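Local coordinates for xanthomonas outer protein D (Xanthomonas euvesicatoria, PDB 2OIX) that is a type III secreted virulence effector whose catalytic domain, here in inactive mutant form, belongs to the Ulp1-like cysteine proteases and removes SUMO from proteins, at residues Q49-A52 and Q53-L56; A108-A111 and A112-L115. The protein carries 1 engineered substitution. All coordinates share one frame; numbering follows the deposited sequence.

Contact 1: residues Q49-A52 and Q53-L56; sequences QARA and QRLL
Leu55 CD1 sits over the centre of one face of the Arg51 guanidinium, 3.4 Å above its plane, a methyl group laid on a flat cation. Arg51 reaches it because CG stands anti to the backbone N (chi1 176°) and the chain runs on extended to NE, along the helix toward the next turn. There the turn at chi4, -82°, brings the flat end round, and the same methyl also touches the aliphatic chain, Arg51 CG lying 3.8 Å from Leu55 CD1. The guanidinium of Arg54 is turned the other way, back over the preceding turn. One of its faces covers the Ala50 carbonyl carbon and, nearer the rim, the backbone N of Arg51, while Arg54 NH1 lies 3.4 Å from Arg51 CA. Alanine suits position 50, since its short CB lets the arginine lie low: Arg54 NH2 is 3.7 Å from Ala50 CB. The same NH2 has a long, weak ion pair with Asp47, two turns back.

Arg51 with Leu55 and Ala50 with Arg54 follow the i to i+4 spacing of helix 46-57, and Arg51 with Arg54 the i to i+3. This helix belongs to the Ulp1-type catalytic domain and packs against helix 35-40, where small, buried Ala52 fits against Met40 and the buried Leu56 side chain touches Val37, as well as Leu41 and Leu115. Its regular backbone bonds include Gln53 N to Gln49 O at 2.8 Å; the last of the four, Leu56 N to Ala52 O, is weak.

On another side of the helix, Gln49 and Gln53 run side by side, their amide planes 25° apart, with Gln49 CG 4.1 Å from Gln53 CD. Their polar ends are held outside the pair: Gln49 NE2 donates to Leu41 O and Gln53 NE2 probably to His114 O, so two long amide-bearing chains span from this helix to neighbouring backbone.

Contact 2: residues A108-A111 and A112-L115; sequences ADMA and AYHL
Met110 and His114 lie side by side, one turn apart near the C-terminal end of helix 102-114, the helix of a beta-alpha-beta unit between strands 90-94 and 123-125. Met110 CB points away from the following turn, and CG stands beside the backbone N. Bends at chi2 (-48°) and chi3 (-65°) then fold the thioether back, so that SD carries the terminal methyl up beside residues 113 and 114. Met110 CE meets His114 NE2 at 3.5 Å and makes a looser apolar contact, 4.3 Å, with Tyr113 CD2, approaching the tyrosine ring obliquely. A flexible, unbranched methionine suits this partly exposed place, because it can curl along its own helix to reach two rings. The imidazole, for its part, has Tyr113 CD2 over the centre of one face.

The inward side of the helix is built differently. Ala111 is buried against Ile69 of strand 64-71, where a small residue allows close approach to the sheet, and the larger apolar chain of Leu115 touches Leu67 and Leu56. Asp109, on the outer side, forms a salt bridge through OD1 with Arg105, one turn earlier.

Backbone bonds continue to the helix end, Tyr113 N to Asp109 O at 2.7 Å and then a weak one from Leu115 N to Ala111 O. The Met110 carbonyl accepts from His114 N at 2.8 Å, and His114 CD2 lies 3.2 Å from that same Met110 O.

Contact 1 and contact 2 are each made within a single helix, 46-57 and 102-114, and their centres lie about 12 Å apart. Both are partly buried, but contact 1 lies nearer the surface, with two exposed arginines, whereas contact 2 sets three buried alanines on the sheet-facing helix of a beta-alpha-beta unit. Charged, extended chains therefore dominate the first, and a methionine methyl beside aromatic rings the second. The C-terminal end of helix 102-114 meets the side of helix 46-57: the probable Gln53-His114 hydrogen bond ties them, Gln49 NE2 packs beside His114 CE1, and Leu56 CB touches Leu115 CD2 at 3.8 Å.

Contact 1: residues Q49-A52 and Q53-L56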
# COMPACT_ATOMS: atom_id res chain seq x y z
N GLN A 49 -2.02 -17.32 -8.23
CA GLN A 49 -2.47 -16.91 -6.91
C GLN A 49 -1.55 -17.45 -5.81
O GLN A 49 -1.21 -16.74 -4.88
CB GLN A 49 -3.92 -17.34 -6.70
CG GLN A 49 -4.42 -17.23 -5.28
CD GLN A 49 -5.80 -17.82 -5.14
OE1 GLN A 49 -5.97 -19.04 -5.00
NE2 GLN A 49 -6.80 -16.95 -5.21
N ALA A 50 -1.13 -18.70 -5.96
CA ALA A 50 -0.19 -19.34 -5.03
C ALA A 50 1.12 -18.57 -4.97
O ALA A 50 1.63 -18.28 -3.88
CB ALA A 50 0.06 -20.81 -5.43
N ARG A 51 1.66 -18.23 -6.14
CA ARG A 51 2.87 -17.42 -6.23
C ARG A 51 2.67 -16.12 -5.47
O ARG A 51 3.54 -15.70 -4.72
CB ARG A 51 3.25 -17.15 -7.70
CG ARG A 51 4.46 -16.22 -7.91
CD ARG A 51 4.69 -15.94 -9.41
NE ARG A 51 5.70 -14.91 -9.69
CZ ARG A 51 5.47 -13.59 -9.66
NH1 ARG A 51 4.26 -13.11 -9.34
NH2 ARG A 51 6.45 -12.73 -9.93
N ALA A 52 1.51 -15.49 -5.67
CA ALA A 52 1.21 -14.17 -5.07
C ALA A 52 1.14 -14.33 -3.57
O ALA A 52 1.70 -13.53 -2.83
CB ALA A 52 -0.09 -13.60 -5.62
N GLN A 53 0.47 -15.40 -3.11
CA GLN A 53 0.45 -15.71 -1.69
C GLN A 53 1.86 -15.89 -1.08
O GLN A 53 2.09 -15.43 0.04
CB GLN A 53 -0.45 -16.95 -1.44
CG GLN A 53 -1.90 -16.52 -1.48
CD GLN A 53 -2.90 -17.65 -1.48
OE1 GLN A 53 -2.60 -18.79 -1.87
NE2 GLN A 53 -4.12 -17.33 -1.04
N ARG A 54 2.80 -16.49 -1.81
CA ARG A 54 4.18 -16.69 -1.33
C ARG A 54 4.96 -15.39 -1.24
O ARG A 54 5.72 -15.17 -0.28
CB ARG A 54 4.95 -17.63 -2.27
CG ARG A 54 4.35 -19.01 -2.43
CD ARG A 54 5.22 -19.86 -3.39
NE ARG A 54 4.45 -20.94 -4.00
CZ ARG A 54 4.23 -21.06 -5.31
NH1 ARG A 54 4.77 -20.20 -6.18
NH2 ARG A 54 3.51 -22.08 -5.76
N LEU A 55 4.80 -14.55 -2.27
CA LEU A 55 5.52 -13.30 -2.39
C LEU A 55 5.04 -12.26 -1.40
O LEU A 55 5.79 -11.36 -1.08
CB LEU A 55 5.41 -12.73 -3.81
CG LEU A 55 6.22 -13.49 -4.87
CD1 LEU A 55 5.77 -13.06 -6.24
CD2 LEU A 55 7.71 -13.24 -4.70
N LEU A 56 3.80 -12.40 -0.91
CA LEU A 56 3.22 -11.38 -0.04
C LEU A 56 2.91 -11.83 1.37
O LEU A 56 2.73 -11.00 2.27
CB LEU A 56 1.94 -10.81 -0.66
CG LEU A 56 2.09 -10.07 -2.00
CD1 LEU A 56 0.69 -9.68 -2.39
CD2 LEU A 56 3.01 -8.81 -2.01

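Contact 2: residues A108-A111 and A112-L115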
# COMPACT_ATOMS: atom_id res chain seq x y z
N ALA A 108 -9.80 -4.31 -2.02
CA ALA A 108 -9.02 -4.40 -0.74
C ALA A 108 -9.41 -5.62 0.15
O ALA A 108 -8.56 -6.26 0.79
CB ALA A 108 -9.14 -3.09 0.05
N ASP A 109 -10.71 -5.92 0.17
CA ASP A 109 -11.23 -6.98 0.99
C ASP A 109 -10.84 -8.33 0.43
O ASP A 109 -10.54 -9.26 1.17
CB ASP A 109 -12.75 -6.88 1.11
CG ASP A 109 -13.18 -5.82 2.09
OD1 ASP A 109 -12.31 -5.32 2.85
OD2 ASP A 109 -14.38 -5.48 2.11
N MET A 110 -10.84 -8.43 -0.90
CA MET A 110 -10.42 -9.69 -1.55
C MET A 110 -8.94 -9.91 -1.30
O MET A 110 -8.54 -11.02 -0.99
CB MET A 110 -10.65 -9.63 -3.06
CG MET A 110 -12.14 -9.73 -3.49
SD MET A 110 -13.03 -11.09 -2.70
CE MET A 110 -12.20 -12.56 -3.34
N ALA A 111 -8.14 -8.84 -1.42
CA ALA A 111 -6.71 -8.92 -1.10
C ALA A 111 -6.52 -9.43 0.34
O ALA A 111 -5.78 -10.40 0.55
CB ALA A 111 -5.99 -7.56 -1.31
N ALA A 112 -7.21 -8.81 1.30
CA ALA A 112 -7.15 -9.22 2.72
C ALA A 112 -7.59 -10.64 2.86
O ALA A 112 -6.93 -11.44 3.50
CB ALA A 112 -8.02 -8.31 3.60
N TYR A 113 -8.69 -10.98 2.22
CA TYR A 113 -9.18 -12.37 2.27
C TYR A 113 -8.13 -13.38 1.77
O TYR A 113 -7.88 -14.39 2.42
CB TYR A 113 -10.43 -12.50 1.42
CG TYR A 113 -10.91 -13.92 1.28
CD1 TYR A 113 -11.65 -14.52 2.29
CD2 TYR A 113 -10.65 -14.66 0.11
CE1 TYR A 113 -12.09 -15.83 2.17
CE2 TYR A 113 -11.10 -15.96 -0.02
CZ TYR A 113 -11.81 -16.53 1.00
OH TYR A 113 -12.24 -17.82 0.86
N HIS A 114 -7.53 -13.11 0.61
CA HIS A 114 -6.52 -14.01 0.04
C HIS A 114 -5.17 -14.00 0.76
O HIS A 114 -4.33 -14.85 0.50
CB HIS A 114 -6.32 -13.72 -1.44
CG HIS A 114 -7.48 -14.11 -2.29
ND1 HIS A 114 -7.94 -15.41 -2.38
CD2 HIS A 114 -8.27 -13.38 -3.12
CE1 HIS A 114 -8.97 -15.46 -3.20
NE2 HIS A 114 -9.19 -14.24 -3.66
N LEU A 115 -4.97 -13.02 1.64
CA LEU A 115 -3.78 -13.01 2.51
C LEU A 115 -4.01 -13.79 3.81
O LEU A 115 -3.13 -13.80 4.69
CB LEU A 115 -3.33 -11.56 2.81
CG LEU A 115 -2.59 -10.89 1.64
CD1 LEU A 115 -2.53 -9.40 1.90
CD2 LEU A 115 -1.20 -11.46 1.31